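Long-range contacts in glycoside hydrolase family 5 (Aspergillus oryzae, PDB 6LA0), which is a secreted (beta/alpha)8-barrel rutinosidase of glycoside hydrolase family 5 that hydrolyses glycosidic bonds and is predicted to act on 1,3-beta-glucans: residues A[98-103]-A[161-166]; A[251-256]-A[289-294]; A[305-310]-A[350-355]. One frame throughout, in Å; residues are numbered along the deposited sequence.

Overall arrangement
The chain forms a (beta/alpha)8 barrel, and the three contacts follow one another in series, neither nesting nor crossing. From the N terminus, contact 1 closes a span of 57 intervening residues, folding the loop after strand 87-92 onto helix 158-176, which follows the next strand, 128-133. Contact 2 closes one of 32, joining the loops that lead into the neighbouring strands 257-265 and 294-303. Contact 3 closes one of 39, between the loops that leave strands 294-303 and 329-332. Contacts 2 and 3 thus flank strand 294-303 at its two ends, their nearest atoms about 17 Å apart. Contacts 1 and 3 lie on opposite sides of the chain's centre, centres about 39 Å apart.

Contact 1. Residues A[98-103]-A[161-166]; sequences IKLPGS and FDYSMQ
The phenol ring of Y163, on helix 158-176, lies against I98, L100 and P101 of the loop that follows strand 87-92. L100 comes closest to the ring. Its CG is anti to the backbone N (chi1 -175°), and one methyl, CD1, sits over a ring face, 3.4 Å from the centroid of the Y163 ring and 16° off the ring normal. This is a CH-pi contact, close-fitting and shifted toward the rim, with L100 CD1 only 3.3 Å from Y163 CD2. P101 meets the far end of the same side chain: its CD comes within 3.5 Å of Y163 OH, approaching the ring obliquely. At the near end, I98 runs at about a right angle to the tyrosine. Its CG1 takes the crowded position between the backbone N and the carbonyl carbon (chi1 66°), and CD1 at the end of that branch is 3.9 Å from Y163 CB and 3.7 Å from Y163 O. The other branch of I98 turns to the next turn of the helix, where CG2 lies 4.3 Å from Q166 CB. No hydrogen bond crosses between the two segments, so the contact is held by van der Waals and CH-pi contacts. L100 to S103 form a type II beta turn, with P101 and G102 at its two central positions and G102 at positive phi. The contact lies at the surface, where L100 also touches the glycan carried by N157, close to the start of the helix. P137, in the loop after strand 128-133, packs on L100, Y163 and S164, while F161, S164 and M165 touch helix 209-229, so helix 158-176 is packed between that helix and the 98-103 loop.

Contact 2. Residues A[251-256]-A[289-294]; sequences LPADAN and DGKFPV
Two loops that lead from helices into successive strands of the (beta/alpha)8 barrel meet here, at the end of the barrel where the strands begin, with K291 and F292 of one reaching the type I turn P252-A255 of the other. F292 points its ring edge into the turn. The carbonyl oxygens of L251, P252 and A255 lie near the ring plane, P252 O the closest at 3.3 Å from F292 CZ, a placement consistent with weak electrostatic attraction between the C-H rim and the carbonyl oxygens. P252 O is also the acceptor for A255 N within the turn. Apolar contact is looser: F292 CZ is 4.2 Å from L251 CB, and F292 CE1 equally far from A255 CB. F292 also touches L257 of strand 257-265 and E244 and S248 of helix 244-248.

K291 reaches past its own loop toward A253, its CG anti to the backbone N (chi1 -174°) and the rest of the chain extended, which brings CE to 3.8 Å from A253 CB. The backbone N of K291 is itself tied to D289 OD1 in an Asx turn, and D289 OD2 bonds S248 OG. The ammonium group bonds S248 O and a water that A253 N reaches weakly. Its bond across the contact runs from K291 NZ to L251 O, 2.8 Å long and 168° at the oxygen, nearly in line with the carbonyl.

Contact 3. Residues A[305-310]-A[350-355]; sequences YQNSFA and ADYWNF
Y352 sets its hydroxyl end against N307 CB and the backbone of S308 and F309, joining the loops that leave strands 294-303 and 329-332. These lie at the end of the barrel where the strands finish, the face that carries the active site in TIM-barrel enzymes.

Van der Waals contacts carry most of the interface. N307 CB lies 3.6 Å from Y352 CZ, while N307 OD1 makes a longer approach, 4.2 Å above one face of the ring, toward the rim. F309 crosses Y352 at about a right angle, its CD1 being 3.7 Å from Y352 OH. Next to CD1 on the F309 ring, CE1 touches D351 CG at 3.6 Å, the ring and carboxylate planes 80° apart. With CG beside the backbone N (chi1 -66°), the F309 ring comes nearer the other segment than its CB direction suggests.

Hydrogen bonds all run to third parties. Y352 OH is 3.4 Å from both S308 N and F309 N at poor angles; the hydroxyl bonds Q346 O instead, S308 N bonds S272 OG and F309 N bonds Q346 OE1. N307 ND2 reaches T303 O and N344 O, and D351 OD2 takes T348 N. R312 spans the contact, with NE to F309 O and NH1 to D351 O.

Direct contact between the segments is therefore van der Waals, while Q346 and R312 supply polar links between them and satisfy polar atoms, including the buried Y352 hydroxyl.

Contact 1. Residues A[98-103]-A[161-166]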
# COMPACT_ATOMS: atom_id res chain seq x y z
N ILE A 98 -8.96 -14.93 5.24
CA ILE A 98 -9.55 -16.22 4.94
C ILE A 98 -8.46 -17.28 4.89
O ILE A 98 -7.27 -16.97 4.75
CB ILE A 98 -10.34 -16.25 3.61
CG1 ILE A 98 -9.39 -16.06 2.42
CG2 ILE A 98 -11.49 -15.22 3.61
CD1 ILE A 98 -10.09 -16.29 1.07
N LYS A 99 -8.87 -18.53 5.03
CA LYS A 99 -7.97 -19.67 4.86
C LYS A 99 -8.32 -20.31 3.53
O LYS A 99 -9.27 -21.11 3.43
CB LYS A 99 -8.10 -20.67 6.01
CG LYS A 99 -6.85 -21.55 6.16
CD LYS A 99 -6.64 -22.61 5.06
CE LYS A 99 -5.87 -23.84 5.58
NZ LYS A 99 -5.45 -24.76 4.47
N LEU A 100 -7.54 -19.98 2.51
CA LEU A 100 -7.79 -20.46 1.16
C LEU A 100 -7.18 -21.84 0.97
O LEU A 100 -5.97 -22.00 1.20
CB LEU A 100 -7.22 -19.47 0.16
CG LEU A 100 -7.49 -19.74 -1.32
CD1 LEU A 100 -8.90 -19.35 -1.59
CD2 LEU A 100 -6.53 -18.95 -2.20
N PRO A 101 -7.95 -22.85 0.58
CA PRO A 101 -7.33 -24.14 0.25
C PRO A 101 -6.37 -23.98 -0.92
O PRO A 101 -6.65 -23.27 -1.89
CB PRO A 101 -8.53 -25.03 -0.10
CG PRO A 101 -9.73 -24.33 0.49
CD PRO A 101 -9.41 -22.87 0.40
N GLY A 102 -5.22 -24.63 -0.80
CA GLY A 102 -4.20 -24.55 -1.82
C GLY A 102 -3.16 -23.47 -1.63
O GLY A 102 -2.12 -23.52 -2.29
N SER A 103 -3.39 -22.50 -0.74
CA SER A 103 -2.47 -21.38 -0.57
C SER A 103 -1.29 -21.77 0.30
O SER A 103 -1.43 -22.52 1.27
CB SER A 103 -3.19 -20.18 0.05
OG SER A 103 -2.33 -19.03 0.18
N PHE A 161 -12.97 -15.19 -7.43
CA PHE A 161 -13.86 -14.05 -7.18
C PHE A 161 -14.70 -14.26 -5.92
O PHE A 161 -14.81 -13.36 -5.08
CB PHE A 161 -14.75 -13.82 -8.41
CG PHE A 161 -15.48 -12.50 -8.40
CD1 PHE A 161 -14.96 -11.40 -9.08
CD2 PHE A 161 -16.69 -12.36 -7.74
CE1 PHE A 161 -15.62 -10.18 -9.07
CE2 PHE A 161 -17.36 -11.15 -7.74
CZ PHE A 161 -16.82 -10.05 -8.40
N ASP A 162 -15.30 -15.44 -5.77
CA ASP A 162 -16.11 -15.71 -4.58
C ASP A 162 -15.27 -15.58 -3.31
O ASP A 162 -15.68 -14.91 -2.35
CB ASP A 162 -16.74 -17.10 -4.67
CG ASP A 162 -17.79 -17.33 -3.62
OD1 ASP A 162 -18.32 -16.31 -3.12
OD2 ASP A 162 -18.09 -18.50 -3.29
N TYR A 163 -14.09 -16.20 -3.29
CA TYR A 163 -13.20 -16.08 -2.14
C TYR A 163 -12.80 -14.63 -1.88
O TYR A 163 -12.63 -14.23 -0.72
CB TYR A 163 -11.95 -16.93 -2.35
CG TYR A 163 -12.10 -18.41 -2.04
CD1 TYR A 163 -12.47 -18.84 -0.77
CD2 TYR A 163 -11.85 -19.37 -3.01
CE1 TYR A 163 -12.61 -20.19 -0.48
CE2 TYR A 163 -11.97 -20.74 -2.72
CZ TYR A 163 -12.35 -21.13 -1.46
OH TYR A 163 -12.47 -22.49 -1.17
N SER A 164 -12.64 -13.83 -2.94
CA SER A 164 -12.25 -12.44 -2.75
C SER A 164 -13.34 -11.67 -2.02
O SER A 164 -13.06 -10.89 -1.11
CB SER A 164 -11.93 -11.78 -4.10
OG SER A 164 -10.76 -12.34 -4.72
N MET A 165 -14.62 -11.89 -2.39
CA MET A 165 -15.70 -11.19 -1.69
C MET A 165 -15.82 -11.66 -0.24
O MET A 165 -16.18 -10.87 0.63
CB MET A 165 -17.03 -11.37 -2.43
CG MET A 165 -17.07 -10.76 -3.82
SD MET A 165 -16.60 -9.02 -3.86
CE MET A 165 -17.82 -8.27 -2.78
N GLN A 166 -15.53 -12.93 0.03
CA GLN A 166 -15.46 -13.36 1.43
C GLN A 166 -14.36 -12.62 2.19
O GLN A 166 -14.55 -12.25 3.36
CB GLN A 166 -15.26 -14.88 1.48
CG GLN A 166 -16.46 -15.65 0.93
CD GLN A 166 -16.31 -17.15 1.04
OE1 GLN A 166 -15.68 -17.66 1.97
NE2 GLN A 166 -16.88 -17.87 0.09

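Contact 2. Residues A[251-256]-A[289-294]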
# COMPACT_ATOMS: atom_id res chain seq x y z
N LEU A 251 -18.12 4.49 -13.47
CA LEU A 251 -18.62 4.33 -12.12
C LEU A 251 -19.61 5.42 -11.75
O LEU A 251 -19.36 6.60 -12.04
CB LEU A 251 -17.46 4.33 -11.11
CG LEU A 251 -16.47 3.18 -11.27
CD1 LEU A 251 -15.08 3.62 -10.82
CD2 LEU A 251 -16.96 1.94 -10.49
N PRO A 252 -20.72 5.07 -11.09
CA PRO A 252 -21.69 6.10 -10.67
C PRO A 252 -21.06 7.14 -9.75
O PRO A 252 -20.23 6.82 -8.89
CB PRO A 252 -22.77 5.29 -9.94
CG PRO A 252 -22.59 3.87 -10.37
CD PRO A 252 -21.14 3.70 -10.71
N ALA A 253 -21.49 8.40 -9.94
CA ALA A 253 -20.90 9.52 -9.22
C ALA A 253 -21.04 9.39 -7.71
O ALA A 253 -20.17 9.87 -6.97
CB ALA A 253 -21.55 10.83 -9.69
N ASP A 254 -22.09 8.73 -7.23
CA ASP A 254 -22.33 8.66 -5.80
C ASP A 254 -21.59 7.53 -5.10
O ASP A 254 -21.82 7.30 -3.90
CB ASP A 254 -23.84 8.53 -5.52
CG ASP A 254 -24.58 9.84 -5.71
OD1 ASP A 254 -23.91 10.89 -5.84
OD2 ASP A 254 -25.83 9.81 -5.73
N ALA A 255 -20.72 6.79 -5.78
CA ALA A 255 -19.88 5.84 -5.07
C ALA A 255 -19.01 6.57 -4.06
O ALA A 255 -18.44 7.63 -4.36
CB ALA A 255 -19.00 5.05 -6.05
N ASN A 256 -18.92 6.03 -2.84
CA ASN A 256 -18.07 6.58 -1.78
C ASN A 256 -16.66 6.07 -2.02
O ASN A 256 -16.20 5.08 -1.44
CB ASN A 256 -18.59 6.20 -0.40
CG ASN A 256 -17.97 7.05 0.71
OD1 ASN A 256 -17.11 7.89 0.45
ND2 ASN A 256 -18.41 6.83 1.94
N ASP A 289 -9.99 14.30 -12.67
CA ASP A 289 -11.00 15.17 -13.26
C ASP A 289 -11.98 15.77 -12.24
O ASP A 289 -12.93 16.45 -12.65
CB ASP A 289 -11.78 14.41 -14.34
CG ASP A 289 -12.40 13.13 -13.83
OD1 ASP A 289 -12.70 13.07 -12.61
OD2 ASP A 289 -12.59 12.19 -14.63
N GLY A 290 -11.78 15.52 -10.94
CA GLY A 290 -12.66 16.04 -9.91
C GLY A 290 -13.96 15.27 -9.66
O GLY A 290 -14.68 15.59 -8.72
N LYS A 291 -14.30 14.29 -10.50
CA LYS A 291 -15.49 13.49 -10.21
C LYS A 291 -15.27 12.61 -8.98
O LYS A 291 -16.20 12.39 -8.20
CB LYS A 291 -15.87 12.62 -11.42
CG LYS A 291 -17.20 11.86 -11.24
CD LYS A 291 -17.44 10.84 -12.35
CE LYS A 291 -18.77 10.12 -12.13
NZ LYS A 291 -19.07 9.13 -13.22
N PHE A 292 -14.04 12.14 -8.77
CA PHE A 292 -13.62 11.43 -7.57
C PHE A 292 -12.27 11.96 -7.11
O PHE A 292 -11.46 12.38 -7.94
CB PHE A 292 -13.50 9.92 -7.82
CG PHE A 292 -14.79 9.26 -8.24
CD1 PHE A 292 -15.78 8.99 -7.31
CD2 PHE A 292 -14.99 8.89 -9.56
CE1 PHE A 292 -16.97 8.36 -7.69
CE2 PHE A 292 -16.17 8.27 -9.97
CZ PHE A 292 -17.16 8.01 -9.03
N PRO A 293 -11.99 11.92 -5.81
CA PRO A 293 -10.72 12.43 -5.30
C PRO A 293 -9.58 11.42 -5.43
O PRO A 293 -9.79 10.22 -5.65
CB PRO A 293 -11.03 12.73 -3.82
CG PRO A 293 -12.06 11.68 -3.46
CD PRO A 293 -12.87 11.44 -4.72
N VAL A 294 -8.35 11.92 -5.26
CA VAL A 294 -7.12 11.16 -5.47
C VAL A 294 -6.25 11.22 -4.22
O VAL A 294 -6.08 12.29 -3.63
CB VAL A 294 -6.33 11.69 -6.68
CG1 VAL A 294 -5.01 10.96 -6.81
CG2 VAL A 294 -7.14 11.56 -7.96
O HOH W 1 -22.13 9.56 -12.93
O HOH W 2 -18.89 11.82 -7.62

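Contact 3. Residues A[305-310]-A[350-355]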
# COMPACT_ATOMS: atom_id res chain seq x y z
N TYR A 305 19.15 7.50 -11.31
CA TYR A 305 20.52 8.00 -11.42
C TYR A 305 20.87 9.02 -10.33
O TYR A 305 20.00 9.70 -9.79
CB TYR A 305 20.75 8.66 -12.79
CG TYR A 305 20.59 7.72 -13.96
CD1 TYR A 305 21.43 6.63 -14.12
CD2 TYR A 305 19.59 7.93 -14.91
CE1 TYR A 305 21.28 5.77 -15.18
CE2 TYR A 305 19.44 7.07 -15.98
CZ TYR A 305 20.29 5.99 -16.11
OH TYR A 305 20.15 5.13 -17.17
N GLN A 306 22.17 9.07 -10.01
CA GLN A 306 22.78 10.15 -9.22
C GLN A 306 22.01 10.46 -7.93
O GLN A 306 21.58 11.59 -7.69
CB GLN A 306 22.93 11.41 -10.07
CG GLN A 306 24.00 11.26 -11.13
CD GLN A 306 24.21 12.54 -11.89
OE1 GLN A 306 24.93 13.44 -11.44
NE2 GLN A 306 23.59 12.64 -13.06
N ASN A 307 21.88 9.44 -7.07
CA ASN A 307 21.22 9.66 -5.79
C ASN A 307 22.13 10.43 -4.84
O ASN A 307 23.34 10.17 -4.77
CB ASN A 307 20.84 8.32 -5.16
CG ASN A 307 19.64 7.69 -5.84
OD1 ASN A 307 18.49 8.05 -5.56
ND2 ASN A 307 19.90 6.75 -6.74
N SER A 308 21.53 11.34 -4.07
CA SER A 308 22.29 12.26 -3.23
C SER A 308 21.77 12.21 -1.80
O SER A 308 20.59 12.49 -1.56
CB SER A 308 22.20 13.68 -3.79
OG SER A 308 22.32 14.63 -2.74
N PHE A 309 22.66 11.88 -0.85
CA PHE A 309 22.34 12.00 0.57
C PHE A 309 21.85 13.41 0.91
O PHE A 309 20.85 13.59 1.62
CB PHE A 309 23.56 11.69 1.45
CG PHE A 309 24.08 10.28 1.41
CD1 PHE A 309 23.22 9.18 1.42
CD2 PHE A 309 25.46 10.05 1.47
CE1 PHE A 309 23.74 7.88 1.44
CE2 PHE A 309 25.97 8.76 1.49
CZ PHE A 309 25.11 7.67 1.47
N ALA A 310 22.60 14.42 0.46
CA ALA A 310 22.36 15.80 0.89
C ALA A 310 20.98 16.30 0.49
O ALA A 310 20.38 17.09 1.22
CB ALA A 310 23.43 16.74 0.31
N ALA A 350 18.48 1.62 1.67
CA ALA A 350 18.09 1.92 3.05
C ALA A 350 18.31 3.37 3.42
O ALA A 350 17.72 3.84 4.39
CB ALA A 350 18.86 1.02 4.03
N ASP A 351 19.12 4.11 2.64
CA ASP A 351 19.29 5.53 2.88
C ASP A 351 18.15 6.37 2.29
O ASP A 351 18.01 7.53 2.67
CB ASP A 351 20.65 5.97 2.32
CG ASP A 351 21.83 5.17 2.92
OD1 ASP A 351 22.02 5.27 4.15
OD2 ASP A 351 22.55 4.45 2.19
N TYR A 352 17.30 5.79 1.43
CA TYR A 352 16.26 6.54 0.73
C TYR A 352 14.85 6.05 0.97
O TYR A 352 13.90 6.83 0.73
CB TYR A 352 16.54 6.55 -0.78
CG TYR A 352 17.89 7.13 -1.09
CD1 TYR A 352 18.04 8.49 -1.32
CD2 TYR A 352 19.03 6.32 -1.11
CE1 TYR A 352 19.29 9.03 -1.57
CE2 TYR A 352 20.29 6.86 -1.37
CZ TYR A 352 20.41 8.22 -1.60
OH TYR A 352 21.64 8.77 -1.86
N TRP A 353 14.65 4.81 1.43
CA TRP A 353 13.32 4.25 1.60
C TRP A 353 12.90 4.15 3.06
O TRP A 353 11.84 3.60 3.36
CB TRP A 353 13.24 2.86 0.98
CG TRP A 353 13.40 2.80 -0.50
CD1 TRP A 353 14.55 2.93 -1.20
CD2 TRP A 353 12.36 2.55 -1.45
NE1 TRP A 353 14.30 2.78 -2.55
CE2 TRP A 353 12.96 2.55 -2.73
CE3 TRP A 353 10.98 2.32 -1.36
CZ2 TRP A 353 12.24 2.33 -3.90
CZ3 TRP A 353 10.26 2.10 -2.52
CH2 TRP A 353 10.89 2.11 -3.78
N ASN A 354 13.71 4.67 3.97
CA ASN A 354 13.53 4.49 5.41
C ASN A 354 12.99 5.80 5.95
O ASN A 354 13.73 6.76 6.13
CB ASN A 354 14.87 4.08 6.04
CG ASN A 354 14.78 3.83 7.53
OD1 ASN A 354 13.73 3.42 8.04
ND2 ASN A 354 15.89 4.06 8.24
N PHE A 355 11.67 5.86 6.17
CA PHE A 355 11.08 7.11 6.65
C PHE A 355 11.54 7.45 8.07
O PHE A 355 11.57 8.62 8.44
CB PHE A 355 9.54 7.03 6.59
CG PHE A 355 8.87 8.36 6.65
CD1 PHE A 355 8.80 9.17 5.53
CD2 PHE A 355 8.34 8.83 7.84
CE1 PHE A 355 8.19 10.41 5.58
CE2 PHE A 355 7.72 10.07 7.90
CZ PHE A 355 7.64 10.86 6.77